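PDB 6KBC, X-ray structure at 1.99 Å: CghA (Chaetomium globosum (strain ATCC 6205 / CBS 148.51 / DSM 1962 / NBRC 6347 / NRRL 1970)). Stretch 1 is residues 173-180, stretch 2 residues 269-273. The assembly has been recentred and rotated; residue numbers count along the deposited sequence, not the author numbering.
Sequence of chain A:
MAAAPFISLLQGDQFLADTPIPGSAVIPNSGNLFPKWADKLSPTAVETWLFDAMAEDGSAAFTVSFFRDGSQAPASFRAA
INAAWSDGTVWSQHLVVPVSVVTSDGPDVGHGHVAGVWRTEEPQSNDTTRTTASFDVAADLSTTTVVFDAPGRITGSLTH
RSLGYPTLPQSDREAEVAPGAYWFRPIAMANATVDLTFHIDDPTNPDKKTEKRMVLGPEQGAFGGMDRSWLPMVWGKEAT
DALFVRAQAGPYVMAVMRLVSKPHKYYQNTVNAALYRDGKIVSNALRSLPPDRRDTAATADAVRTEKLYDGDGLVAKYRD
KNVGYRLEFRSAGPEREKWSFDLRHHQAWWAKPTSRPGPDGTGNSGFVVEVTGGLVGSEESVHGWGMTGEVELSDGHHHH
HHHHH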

# COMPACT_ATOMS: atom_id res chain seq x y z
N ARG A 173 12.62 8.15 11.40
CA ARG A 173 11.29 8.65 11.73
C ARG A 173 10.43 8.81 10.48
O ARG A 173 9.24 8.49 10.48
CB ARG A 173 11.43 9.99 12.46
CG ARG A 173 10.11 10.70 12.79
CD ARG A 173 9.28 9.84 13.71
NE ARG A 173 7.96 10.40 13.98
CZ ARG A 173 6.91 10.26 13.17
NH1 ARG A 173 7.04 9.59 12.03
NH2 ARG A 173 5.73 10.79 13.52
N GLU A 174 11.02 9.32 9.39
CA GLU A 174 10.26 9.54 8.16
C GLU A 174 9.89 8.24 7.46
O GLU A 174 8.96 8.24 6.65
CB GLU A 174 11.07 10.44 7.23
CG GLU A 174 11.38 11.78 7.86
CD GLU A 174 11.76 12.83 6.83
OE1 GLU A 174 11.53 14.04 7.09
OE2 GLU A 174 12.29 12.45 5.77
N ALA A 175 10.56 7.14 7.76
CA ALA A 175 10.19 5.85 7.19
C ALA A 175 9.13 5.13 8.01
O ALA A 175 8.55 4.15 7.53
CB ALA A 175 11.42 4.95 7.06
N GLU A 176 8.90 5.58 9.24
CA GLU A 176 8.01 4.88 10.14
C GLU A 176 6.56 5.09 9.73
O GLU A 176 6.18 6.17 9.28
CB GLU A 176 8.22 5.38 11.57
CG GLU A 176 9.51 4.87 12.19
CD GLU A 176 9.61 5.23 13.67
OE1 GLU A 176 9.13 6.32 14.06
OE2 GLU A 176 10.16 4.41 14.43
N VAL A 177 5.76 4.04 9.90
CA VAL A 177 4.30 4.16 9.95
C VAL A 177 3.79 3.96 11.38
O VAL A 177 2.61 4.21 11.64
CB VAL A 177 3.63 3.16 8.99
CG1 VAL A 177 3.90 1.73 9.45
CG2 VAL A 177 2.14 3.44 8.81
N ALA A 178 4.65 3.49 12.28
CA ALA A 178 4.45 3.41 13.72
C ALA A 178 5.82 3.18 14.33
O ALA A 178 6.79 2.91 13.60
CB ALA A 178 3.47 2.27 14.09
N PRO A 179 5.97 3.32 15.67
CA PRO A 179 7.30 3.09 16.26
C PRO A 179 7.89 1.75 15.86
O PRO A 179 7.29 0.69 16.08
CB PRO A 179 7.03 3.15 17.78
CG PRO A 179 5.83 4.06 17.90
CD PRO A 179 4.98 3.76 16.68
N GLY A 180 9.06 1.79 15.22
CA GLY A 180 9.75 0.57 14.81
C GLY A 180 9.06 -0.23 13.72
O GLY A 180 9.40 -1.40 13.52
N ASN A 269 -2.39 6.63 17.22
CA ASN A 269 -2.81 7.03 15.88
C ASN A 269 -1.55 7.41 15.13
O ASN A 269 -0.93 8.43 15.45
CB ASN A 269 -3.79 8.19 15.99
CG ASN A 269 -4.72 8.31 14.79
OD1 ASN A 269 -4.56 7.63 13.78
ND2 ASN A 269 -5.70 9.19 14.91
N THR A 270 -1.15 6.58 14.16
CA THR A 270 0.09 6.84 13.43
C THR A 270 -0.16 6.76 11.93
O THR A 270 -1.10 6.11 11.47
CB THR A 270 1.21 5.85 13.83
OG1 THR A 270 0.84 4.51 13.48
CG2 THR A 270 1.45 5.90 15.35
N VAL A 271 0.72 7.40 11.16
CA VAL A 271 0.49 7.51 9.72
C VAL A 271 1.80 7.83 9.01
O VAL A 271 2.66 8.54 9.52
CB VAL A 271 -0.59 8.58 9.40
CG1 VAL A 271 -0.06 9.98 9.64
CG2 VAL A 271 -1.07 8.44 7.97
N ASN A 272 1.92 7.31 7.80
CA ASN A 272 2.92 7.78 6.85
C ASN A 272 2.14 8.12 5.59
O ASN A 272 1.61 7.22 4.94
CB ASN A 272 3.98 6.72 6.61
CG ASN A 272 5.19 7.28 5.92
OD1 ASN A 272 5.08 7.79 4.80
ND2 ASN A 272 6.34 7.26 6.60
N ALA A 273 2.01 9.41 5.29
CA ALA A 273 1.11 9.85 4.24
C ALA A 273 1.71 11.06 3.55
O ALA A 273 2.59 11.74 4.08
CB ALA A 273 -0.28 10.22 4.78
O HOH W 1 5.08 8.18 10.86

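Two side chains of the strand 269-273, Asn 272 and Thr 270, hold the 173-180 segment by its backbone carbonyls. No direct hydrogen bond joins main chain to main chain across the contact; Val 177 O and Val 271 N, at 3.7 Å, do not make one. Asn 272 and Thr 270 both direct their CA-to-CB bonds toward the other segment, whereas Val 271, between them in the alternation of the strand, points away.

Asn 272 is the main clamp. Its side chain (chi1 t, chi2 -60°) places the amide nitrogen between two carbonyls, with ND2 donating to Glu 174 O at 2.8 Å and to Glu 176 O at 2.9 Å. The second bond is nearly straight (170°), the first more bent (142°). A primary amide has two hydrogens to give, and both are used here, which suits asparagine to a buried site facing two carbonyls. Nearby, Glu 176 N donates to Arg 173 O at 3.2 Å.

Thr 270, two residues before Asn 272, takes the next carbonyl, Val 177 O. With chi1 p, its OG1 donates to Val 177 O across a short 2.6 Å. Thr 270 OG1 also lies 3.5 Å from Ala 178 CB, a small methyl that fits close beside it, while Thr 270 CG2 meets Pro 179 CD at 4.3 Å. Threonine thus offers both a donor and a methyl at the more open end of the contact.

A water completes the polar network. It accepts from Arg 173 NH1 at 2.7 Å and donates to Glu 176 O and Val 271 O, each 2.8 Å from the water oxygen. It therefore bridges two carbonyls that lie 4.3 Å apart, Glu 176 O and Val 271 O, and links the strand to the arginine, whose CA-to-CB bond runs sideways but whose long side chain ends nearer the strand. Glu 176 O consequently receives two hydrogens, one from Asn 272 and one from the water. The side chain of Glu 176 works within its own segment: OE2 accepts from Gly 180 N at 2.9 Å and so ties the loop back on itself. Gly 180 has a positive phi of 67°, a conformation that favours glycine.

Buried Val 177 adds apolar packing where the chain turns a corner. Its CG2 packs 4.0 Å from Asn 272 N, and its CB lies 4.3 Å from Asn 272 CB, so the branched side chain covers the strand beside the amide clamp. Together the two segments bury 278 Å².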